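Local atomic coordinates of PhnB protein (PDB entry 3OMS), a protein that is of unproven function, a PhnB-like member of the glyoxalase family named as a putative 3-demethylubiquinone-9 3-methyltransferase. Residues S84-I95 against G129-A137; M25-D33 against E94-L102. All coordinates share one frame; numbering follows the deposited sequence. Where two conformers were deposited one is given.

Contact 1: residues S84-I95 against G129-A137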
loop_
_atom_site.group_PDB
_atom_site.type_symbol
_atom_site.label_atom_id
_atom_site.label_comp_id
_atom_site.label_asym_id
_atom_site.label_seq_id
_atom_site.Cartn_x
_atom_site.Cartn_y
_atom_site.Cartn_z
ATOM N N SER A 84 -2.322 2.272 -4.169
ATOM C CA SER A 84 -1.847 1.474 -5.304
ATOM C C SER A 84 -0.320 1.220 -5.255
ATOM O O SER A 84 0.438 1.856 -4.481
ATOM C CB SER A 84 -2.219 2.140 -6.626
ATOM O OG SER A 84 -1.652 3.438 -6.747
ATOM N N LEU A 85 0.090 0.259 -6.065
ATOM C CA LEU A 85 1.489 -0.089 -6.217
ATOM C C LEU A 85 2.021 0.460 -7.551
ATOM O O LEU A 85 1.577 0.057 -8.623
ATOM C CB LEU A 85 1.657 -1.599 -6.108
ATOM C CG LEU A 85 1.168 -2.215 -4.784
ATOM C CD1 LEU A 85 1.302 -3.763 -4.887
ATOM C CD2 LEU A 85 1.905 -1.679 -3.584
ATOM N N TYR A 86 2.939 1.403 -7.445
ATOM C CA TYR A 86 3.462 2.131 -8.563
ATOM C C TYR A 86 4.787 1.487 -8.954
ATOM O O TYR A 86 5.758 1.507 -8.161
ATOM C CB TYR A 86 3.628 3.569 -8.148
ATOM C CG TYR A 86 4.042 4.539 -9.199
ATOM C CD1 TYR A 86 3.097 5.264 -9.906
ATOM C CD2 TYR A 86 5.403 4.758 -9.486
ATOM C CE1 TYR A 86 3.488 6.187 -10.882
ATOM C CE2 TYR A 86 5.782 5.701 -10.449
ATOM C CZ TYR A 86 4.812 6.370 -11.151
ATOM O OH TYR A 86 5.185 7.292 -12.081
ATOM N N VAL A 87 4.812 0.942 -10.173
ATOM C CA VAL A 87 5.968 0.193 -10.644
ATOM C C VAL A 87 6.740 0.959 -11.692
ATOM O O VAL A 87 6.183 1.401 -12.670
ATOM C CB VAL A 87 5.583 -1.166 -11.258
ATOM C CG1 VAL A 87 6.920 -2.008 -11.557
ATOM C CG2 VAL A 87 4.660 -1.967 -10.326
ATOM N N THR A 88 8.037 1.117 -11.501
ATOM C CA THR A 88 8.840 1.770 -12.522
ATOM C C THR A 88 9.664 0.669 -13.214
ATOM O O THR A 88 10.314 -0.117 -12.575
ATOM C CB THR A 88 9.683 2.916 -11.958
ATOM O OG1 THR A 88 10.743 2.361 -11.182
ATOM C CG2 THR A 88 8.811 3.857 -11.099
ATOM N N CYS A 89 9.507 0.571 -14.527
ATOM C CA CYS A 89 10.053 -0.509 -15.334
ATOM C C CYS A 89 11.229 0.105 -16.092
ATOM O O CYS A 89 11.190 1.298 -16.433
ATOM C CB CYS A 89 8.963 -1.040 -16.296
ATOM S SG CYS A 89 7.385 -1.669 -15.541
ATOM N N GLU A 90 12.274 -0.684 -16.353
ATOM C CA GLU A 90 13.507 -0.238 -17.036
ATOM C C GLU A 90 13.351 -0.224 -18.556
ATOM O O GLU A 90 13.979 0.601 -19.275
ATOM C CB GLU A 90 14.673 -1.195 -16.719
ATOM C CG GLU A 90 15.235 -1.134 -15.288
ATOM C CD GLU A 90 14.294 -1.713 -14.248
ATOM O OE1 GLU A 90 14.122 -2.946 -14.217
ATOM O OE2 GLU A 90 13.733 -0.924 -13.452
ATOM N N THR A 91 12.565 -1.184 -19.061
ATOM C CA THR A 91 12.391 -1.356 -20.512
ATOM C C THR A 91 10.937 -1.508 -20.931
ATOM O O THR A 91 10.072 -1.921 -20.120
ATOM C CB THR A 91 13.108 -2.596 -21.032
ATOM O OG1 THR A 91 12.557 -3.757 -20.407
ATOM C CG2 THR A 91 14.642 -2.524 -20.769
ATOM N N GLU A 92 10.698 -1.119 -22.181
ATOM C CA GLU A 92 9.431 -1.299 -22.873
ATOM C C GLU A 92 8.974 -2.742 -22.816
ATOM O O GLU A 92 7.812 -3.015 -22.532
ATOM C CB GLU A 92 9.569 -0.874 -24.338
ATOM C CG GLU A 92 9.115 0.560 -24.605
ATOM C CD GLU A 92 7.669 0.630 -25.089
ATOM O OE1 GLU A 92 6.781 0.013 -24.448
ATOM O OE2 GLU A 92 7.425 1.286 -26.123
ATOM N N GLU A 93 9.888 -3.669 -23.057
ATOM C CA GLU A 93 9.554 -5.077 -22.972
ATOM C C GLU A 93 9.022 -5.442 -21.601
ATOM O O GLU A 93 8.028 -6.158 -21.492
ATOM C CB GLU A 93 10.756 -5.944 -23.291
ATOM C CG GLU A 93 10.573 -7.425 -22.943
ATOM C CD GLU A 93 11.628 -8.331 -23.593
ATOM O OE1 GLU A 93 12.231 -7.933 -24.622
ATOM O OE2 GLU A 93 11.844 -9.449 -23.066
ATOM N N GLU A 94 9.688 -4.959 -20.546
ATOM C CA GLU A 94 9.264 -5.311 -19.220
ATOM C C GLU A 94 7.866 -4.742 -18.953
ATOM O O GLU A 94 7.031 -5.437 -18.400
ATOM C CB GLU A 94 10.250 -4.797 -18.167
ATOM C CG GLU A 94 9.763 -4.960 -16.729
ATOM C CD GLU A 94 10.568 -4.129 -15.696
ATOM O OE1 GLU A 94 11.515 -3.381 -16.048
ATOM O OE2 GLU A 94 10.181 -4.178 -14.531
ATOM N N ILE A 95 7.624 -3.479 -19.290
ATOM C CA ILE A 95 6.342 -2.855 -18.946
ATOM C C ILE A 95 5.210 -3.534 -19.728
ATOM O O ILE A 95 4.137 -3.837 -19.165
ATOM C CB ILE A 95 6.332 -1.291 -19.086
ATOM C CG1 ILE A 95 5.003 -0.750 -18.504
ATOM C CG2 ILE A 95 6.498 -0.816 -20.578
ATOM C CD1 ILE A 95 4.951 0.794 -18.207
ATOM N N GLY A 129 -8.163 -7.538 -7.468
ATOM C CA GLY A 129 -8.619 -6.234 -7.099
ATOM C C GLY A 129 -7.528 -5.260 -6.660
ATOM O O GLY A 129 -7.825 -4.078 -6.398
ATOM N N VAL A 130 -6.285 -5.720 -6.629
ATOM C CA VAL A 130 -5.143 -4.897 -6.228
ATOM C C VAL A 130 -4.770 -3.924 -7.349
ATOM O O VAL A 130 -4.712 -4.331 -8.529
ATOM C CB VAL A 130 -3.904 -5.738 -5.870
ATOM C CG1 VAL A 130 -2.649 -4.797 -5.603
ATOM C CG2 VAL A 130 -4.218 -6.586 -4.650
ATOM N N SER A 131 -4.617 -2.640 -7.008
ATOM C CA SER A 131 -4.400 -1.589 -8.029
ATOM C C SER A 131 -2.900 -1.364 -8.270
ATOM O O SER A 131 -2.090 -1.112 -7.311
ATOM C CB SER A 131 -5.033 -0.305 -7.586
ATOM O OG SER A 131 -5.260 0.601 -8.652
ATOM N N TRP A 132 -2.545 -1.417 -9.553
ATOM C CA TRP A 132 -1.174 -1.266 -10.015
ATOM C C TRP A 132 -1.054 -0.157 -11.072
ATOM O O TRP A 132 -1.871 -0.061 -12.028
ATOM C CB TRP A 132 -0.718 -2.550 -10.668
ATOM C CG TRP A 132 -0.628 -3.764 -9.818
ATOM C CD1 TRP A 132 -1.634 -4.624 -9.539
ATOM C CD2 TRP A 132 0.548 -4.297 -9.187
ATOM N NE1 TRP A 132 -1.172 -5.667 -8.786
ATOM C CE2 TRP A 132 0.162 -5.484 -8.531
ATOM C CE3 TRP A 132 1.881 -3.894 -9.122
ATOM C CZ2 TRP A 132 1.064 -6.288 -7.823
ATOM C CZ3 TRP A 132 2.772 -4.666 -8.377
ATOM C CH2 TRP A 132 2.362 -5.869 -7.758
ATOM N N GLN A 133 -0.012 0.666 -10.907
ATOM C CA GLN A 133 0.345 1.672 -11.901
ATOM C C GLN A 133 1.713 1.281 -12.404
ATOM O O GLN A 133 2.597 0.841 -11.648
ATOM C CB GLN A 133 0.450 3.092 -11.333
ATOM C CG GLN A 133 -0.858 3.662 -10.784
ATOM C CD GLN A 133 -0.662 5.060 -10.261
ATOM O OE1 GLN A 133 -0.276 5.967 -11.007
ATOM N NE2 GLN A 133 -0.900 5.248 -8.960
ATOM N N LEU A 134 1.898 1.413 -13.698
ATOM C CA LEU A 134 3.165 1.013 -14.308
ATOM C C LEU A 134 3.646 2.126 -15.190
ATOM O O LEU A 134 2.859 2.709 -15.916
ATOM C CB LEU A 134 2.982 -0.251 -15.113
ATOM C CG LEU A 134 2.672 -1.509 -14.306
ATOM C CD1 LEU A 134 1.172 -1.641 -14.096
ATOM C CD2 LEU A 134 3.247 -2.661 -15.078
ATOM N N THR A 135 4.938 2.453 -15.079
ATOM C CA THR A 135 5.502 3.474 -15.909
ATOM C C THR A 135 6.919 3.115 -16.347
ATOM O O THR A 135 7.571 2.288 -15.730
ATOM C CB THR A 135 5.469 4.815 -15.201
ATOM O OG1 THR A 135 5.673 5.847 -16.178
ATOM C CG2 THR A 135 6.548 4.849 -14.081
ATOM N N LEU A 136 7.351 3.709 -17.453
ATOM C CA LEU A 136 8.673 3.448 -17.980
ATOM C C LEU A 136 9.604 4.585 -17.507
ATOM O O LEU A 136 9.288 5.760 -17.715
ATOM C CB LEU A 136 8.558 3.363 -19.499
ATOM C CG LEU A 136 9.710 2.804 -20.321
ATOM C CD1 LEU A 136 10.016 1.396 -19.871
ATOM C CD2 LEU A 136 9.325 2.873 -21.800
ATOM N N ALA A 137 10.714 4.225 -16.842
ATOM C CA ALA A 137 11.693 5.189 -16.309
ATOM C C ALA A 137 12.688 5.638 -17.368
ATOM O O ALA A 137 12.327 5.889 -18.540
ATOM C CB ALA A 137 12.438 4.577 -15.105
#
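Leu85 laid over the indole of Trp132 illustrates how a parallel strand pair in a βαβββ module of the glyoxalase fold sorts its side chains onto two faces. Strands 84-89 and 131-136 run side by side at 19°, stitched by six backbone hydrogen bonds from Leu85 N to Ser131 O through to Ala137 N to Cys89 O.

On the face carrying Leu85, Val87 and Cys89, the Leu85 methyl CD1 sits over the six-membered ring of Trp132, 3.8 Å from its centroid, a CH-pi contact. Val87 CG2 comes instead to the edge of the same indole, 3.6 Å from CE3, so two side chains from alternate positions of one strand meet the ring in different ways. The NE1 of Trp132 turns to Asp126. Farther along, the helix starting at residue 92 folds back: Ile95, with CG1 anti to the backbone N (chi1 -172°), reaches the strand so that CD1 lies 3.8 Å from Leu134 CB.

The face of Tyr86, Gln133 and Thr135 is mixed. The Gln133 amide stands nearly perpendicular to the Tyr86 ring (89°) and meets its edge, while Thr135 CG2 touches the phenol OH at 3.4 Å. Residues 84-87 also pair antiparallel with a strand of the second subunit, so the sheet runs on across the interface. Extended beyond CG, Gln133 delivers NE2 to Ser84 OG at 3.0 Å, with the oxygen in the amide plane.

Contact 2: residues M25-D33 against E94-L102; sequences MNFYTSLFD and EIDTVFHKL
Phe27 meets the last turn of segment 94-102 with the edge of its ring, CZ lying 3.4 Å from Lys101 O, near the ring plane. The ring's CE2 is also 3.9 Å from Leu102 CD2. The ring swings opposite the amide nitrogen (chi1 177°), which carries it out to the other helix although the CB itself does not head there. Tyr28 adds a looser touch, CE1 approaching the same Leu102 methyl, while its hydroxyl bonds to Asp126.

Ser30 turns OG back to Phe27 O, in the carbonyl plane on a lone pair. A water donates to that OG and receives a weak bond from Lys101 NZ, giving the lysine a mediated link to the segment.

Leu31 fills the middle of the contact as a fork. Its CD1 presses on Leu102 CD2 at 3.5 Å, and CD2 lies 3.6 Å from Lys101 CD, where the extended lysine chain runs alongside, headed the other way. A second water donates to both Leu31 O and Glu94 OE2; OE2 also forms a salt bridge with Lys10 of the second subunit, and OE1 accepts from Glu90 N. Phe32 then lies athwart Val98, CE1 being 4.0 Å from CG1.

The axes of 25-29 and 94-102 run nearly antiparallel (165°), 11.9 Å apart at closest approach; Leu31, which follows in the chain, comes nearer, its CA 6.2 Å from Val98 CA. Met25 (selenomethionine here) and Thr29 pack on strand 54-61, whereas Val98 and Leu102 rest on strand 131-136: the contact bridges the helices that cover the two sheets.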
loop_
_atom_site.group_PDB
_atom_site.type_symbol
_atom_site.label_atom_id
_atom_site.label_comp_id
_atom_site.label_asym_id
_atom_site.label_seq_id
_atom_site.Cartn_x
_atom_site.Cartn_y
_atom_site.Cartn_z
HETATM N N MSE A 25 0.369 -14.252 -4.196
HETATM C CA MSE A 25 1.796 -14.170 -3.973
HETATM C C MSE A 25 2.615 -14.930 -4.998
HETATM O O MSE A 25 3.625 -14.439 -5.508
HETATM C CB MSE A 25 2.104 -14.733 -2.574
HETATM C CG MSE A 25 3.419 -14.516 -2.062
HETATM SE SE MSE A 25 3.284 -14.785 -0.064
HETATM C CE MSE A 25 2.582 -16.633 -0.107
ATOM N N ASN A 26 2.195 -16.152 -5.296
ATOM C CA ASN A 26 2.866 -16.917 -6.342
ATOM C C ASN A 26 2.838 -16.175 -7.685
ATOM O O ASN A 26 3.832 -16.157 -8.426
ATOM C CB ASN A 26 2.296 -18.354 -6.418
ATOM C CG ASN A 26 2.899 -19.266 -5.322
ATOM O OD1 ASN A 26 4.044 -19.631 -5.395
ATOM N ND2 ASN A 26 2.142 -19.584 -4.328
ATOM N N PHE A 27 1.717 -15.525 -7.975
ATOM C CA PHE A 27 1.576 -14.731 -9.208
ATOM C C PHE A 27 2.500 -13.546 -9.189
ATOM O O PHE A 27 3.292 -13.370 -10.125
ATOM C CB PHE A 27 0.120 -14.285 -9.362
ATOM C CG PHE A 27 -0.132 -13.391 -10.554
ATOM C CD1 PHE A 27 0.237 -13.782 -11.831
ATOM C CD2 PHE A 27 -0.810 -12.193 -10.389
ATOM C CE1 PHE A 27 -0.053 -12.972 -12.947
ATOM C CE2 PHE A 27 -1.111 -11.389 -11.473
ATOM C CZ PHE A 27 -0.733 -11.764 -12.743
ATOM N N TYR A 28 2.488 -12.773 -8.099
ATOM C CA TYR A 28 3.279 -11.523 -8.051
ATOM C C TYR A 28 4.778 -11.788 -8.109
ATOM O O TYR A 28 5.522 -11.105 -8.805
ATOM C CB TYR A 28 2.969 -10.720 -6.792
ATOM C CG TYR A 28 1.533 -10.241 -6.701
ATOM C CD1 TYR A 28 0.740 -10.013 -7.858
ATOM C CD2 TYR A 28 0.970 -9.977 -5.473
ATOM C CE1 TYR A 28 -0.553 -9.569 -7.726
ATOM C CE2 TYR A 28 -0.298 -9.579 -5.335
ATOM C CZ TYR A 28 -1.077 -9.358 -6.458
ATOM O OH TYR A 28 -2.339 -8.893 -6.232
ATOM N N THR A 29 5.228 -12.798 -7.386
ATOM C CA THR A 29 6.646 -13.070 -7.351
ATOM C C THR A 29 7.153 -13.593 -8.713
ATOM O O THR A 29 8.343 -13.595 -8.950
ATOM C CB THR A 29 7.048 -14.049 -6.249
ATOM O OG1 THR A 29 6.310 -15.246 -6.397
ATOM C CG2 THR A 29 6.802 -13.483 -4.853
ATOM N N SER A 30 6.263 -14.009 -9.608
ATOM C CA SER A 30 6.672 -14.402 -10.971
ATOM C C SER A 30 6.886 -13.233 -11.956
ATOM O O SER A 30 7.413 -13.442 -13.073
ATOM C CB SER A 30 5.627 -15.352 -11.564
ATOM O OG SER A 30 4.493 -14.643 -12.098
ATOM N N LEU A 31 6.521 -12.016 -11.561
ATOM C CA LEU A 31 6.444 -10.889 -12.477
ATOM C C LEU A 31 7.682 -10.032 -12.479
ATOM O O LEU A 31 7.897 -9.264 -13.411
ATOM C CB LEU A 31 5.269 -9.975 -12.092
ATOM C CG LEU A 31 3.880 -10.603 -12.136
ATOM C CD1 LEU A 31 2.860 -9.552 -11.719
ATOM C CD2 LEU A 31 3.583 -11.149 -13.519
ATOM N N PHE A 32 8.477 -10.120 -11.407
ATOM C CA PHE A 32 9.624 -9.251 -11.245
ATOM C C PHE A 32 10.854 -10.059 -10.876
ATOM O O PHE A 32 10.766 -11.125 -10.244
ATOM C CB PHE A 32 9.360 -8.210 -10.124
ATOM C CG PHE A 32 8.104 -7.419 -10.311
ATOM C CD1 PHE A 32 8.049 -6.397 -11.250
ATOM C CD2 PHE A 32 6.969 -7.682 -9.553
ATOM C CE1 PHE A 32 6.866 -5.680 -11.444
ATOM C CE2 PHE A 32 5.790 -6.977 -9.754
ATOM C CZ PHE A 32 5.739 -5.975 -10.683
ATOM N N ASP A 33 12.005 -9.540 -11.278
ATOM C CA ASP A 33 13.264 -10.126 -10.884
ATOM C C ASP A 33 13.420 -10.027 -9.379
ATOM O O ASP A 33 12.940 -9.060 -8.778
ATOM C CB ASP A 33 14.429 -9.397 -11.550
ATOM C CG ASP A 33 15.542 -10.313 -11.842
ATOM O OD1 ASP A 33 15.361 -11.108 -12.810
ATOM O OD2 ASP A 33 16.569 -10.260 -11.104
ATOM N N GLU A 94 9.688 -4.959 -20.546
ATOM C CA GLU A 94 9.264 -5.311 -19.220
ATOM C C GLU A 94 7.866 -4.742 -18.953
ATOM O O GLU A 94 7.031 -5.437 -18.400
ATOM C CB GLU A 94 10.250 -4.797 -18.167
ATOM C CG GLU A 94 9.763 -4.960 -16.729
ATOM C CD GLU A 94 10.568 -4.129 -15.696
ATOM O OE1 GLU A 94 11.515 -3.381 -16.048
ATOM O OE2 GLU A 94 10.181 -4.178 -14.531
ATOM N N ILE A 95 7.624 -3.479 -19.290
ATOM C CA ILE A 95 6.342 -2.855 -18.946
ATOM C C ILE A 95 5.210 -3.534 -19.728
ATOM O O ILE A 95 4.137 -3.837 -19.165
ATOM C CB ILE A 95 6.332 -1.291 -19.086
ATOM C CG1 ILE A 95 5.003 -0.750 -18.504
ATOM C CG2 ILE A 95 6.498 -0.816 -20.578
ATOM C CD1 ILE A 95 4.951 0.794 -18.207
ATOM N N ASP A 96 5.470 -3.844 -20.999
ATOM C CA ASP A 96 4.493 -4.533 -21.863
ATOM C C ASP A 96 4.122 -5.884 -21.283
ATOM O O ASP A 96 2.930 -6.231 -21.193
ATOM C CB ASP A 96 5.040 -4.727 -23.295
ATOM C CG ASP A 96 5.084 -3.432 -24.085
ATOM O OD1 ASP A 96 4.431 -2.419 -23.707
ATOM O OD2 ASP A 96 5.798 -3.410 -25.112
ATOM N N THR A 97 5.133 -6.636 -20.860
ATOM C CA THR A 97 4.918 -7.968 -20.313
ATOM C C THR A 97 4.208 -7.946 -18.973
ATOM O O THR A 97 3.261 -8.692 -18.789
ATOM C CB THR A 97 6.228 -8.742 -20.133
ATOM O OG1 THR A 97 6.856 -8.871 -21.403
ATOM C CG2 THR A 97 5.927 -10.144 -19.606
ATOM N N VAL A 98 4.655 -7.112 -18.035
ATOM C CA VAL A 98 4.052 -7.100 -16.725
ATOM C C VAL A 98 2.617 -6.562 -16.785
ATOM O O VAL A 98 1.722 -7.079 -16.123
ATOM C CB VAL A 98 4.854 -6.247 -15.718
ATOM C CG1 VAL A 98 4.239 -6.314 -14.373
ATOM C CG2 VAL A 98 6.309 -6.684 -15.634
ATOM N N PHE A 99 2.400 -5.503 -17.539
ATOM C CA PHE A 99 1.049 -4.952 -17.662
ATOM C C PHE A 99 0.052 -6.023 -18.162
ATOM O O PHE A 99 -1.013 -6.206 -17.571
ATOM C CB PHE A 99 1.035 -3.728 -18.583
ATOM C CG PHE A 99 -0.258 -2.963 -18.547
ATOM C CD1 PHE A 99 -0.469 -1.982 -17.584
ATOM C CD2 PHE A 99 -1.265 -3.213 -19.478
ATOM C CE1 PHE A 99 -1.650 -1.264 -17.555
ATOM C CE2 PHE A 99 -2.469 -2.508 -19.429
ATOM C CZ PHE A 99 -2.653 -1.554 -18.497
ATOM N N HIS A 100 0.415 -6.699 -19.248
ATOM C CA HIS A 100 -0.431 -7.714 -19.908
ATOM C C HIS A 100 -0.739 -8.850 -18.944
ATOM O O HIS A 100 -1.850 -9.328 -18.883
ATOM C CB HIS A 100 0.277 -8.219 -21.170
ATOM C CG HIS A 100 -0.348 -9.412 -21.820
ATOM N ND1 HIS A 100 -1.565 -9.367 -22.463
ATOM C CD2 HIS A 100 0.115 -10.676 -21.974
ATOM C CE1 HIS A 100 -1.826 -10.557 -22.976
ATOM N NE2 HIS A 100 -0.820 -11.364 -22.695
ATOM N N LYS A 101 0.265 -9.241 -18.163
ATOM C CA LYS A 101 0.042 -10.295 -17.201
ATOM C C LYS A 101 -0.944 -9.847 -16.116
ATOM O O LYS A 101 -1.869 -10.585 -15.772
ATOM C CB LYS A 101 1.378 -10.777 -16.597
ATOM C CG LYS A 101 2.186 -11.679 -17.591
ATOM C CD LYS A 101 3.483 -12.121 -16.952
ATOM C CE LYS A 101 4.355 -13.136 -17.733
ATOM N NZ LYS A 101 5.635 -13.241 -16.842
ATOM N N LEU A 102 -0.713 -8.659 -15.553
ATOM C CA LEU A 102 -1.569 -8.109 -14.471
ATOM C C LEU A 102 -2.994 -7.795 -14.942
ATOM O O LEU A 102 -3.948 -7.863 -14.154
ATOM C CB LEU A 102 -0.918 -6.840 -13.885
ATOM C CG LEU A 102 0.305 -6.977 -12.995
ATOM C CD1 LEU A 102 0.960 -5.577 -12.794
ATOM C CD2 LEU A 102 -0.084 -7.609 -11.649
HETATM O O HOH W 1 3.933 -14.833 -14.606
HETATM O O HOH W 2 10.018 -6.877 -14.164
#

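From the N terminus, the chain passes through helix 21-29 and segment 25-33, builds the rest of the first sheet, and then enters strand 83-89 and helix 92-103. Contact 2 closes this long loop, 61 residues apart at its nearest ends, joining the two helices. Contact 1 opens before that closure, at strand 84-89, and closes only at the C-terminal strand 131-136, so the loops cross. Their segments overlap at Glu94 and Ile95, Ile95 serving contact 1 and Glu94 contact 2. Contact 1 joins two strands of the second sheet and lays the start of helix 92-103 on them; contact 2 ties that unit to the first. They also meet directly: Trp132 CZ2 lies 3.7 Å from Tyr28 CE1.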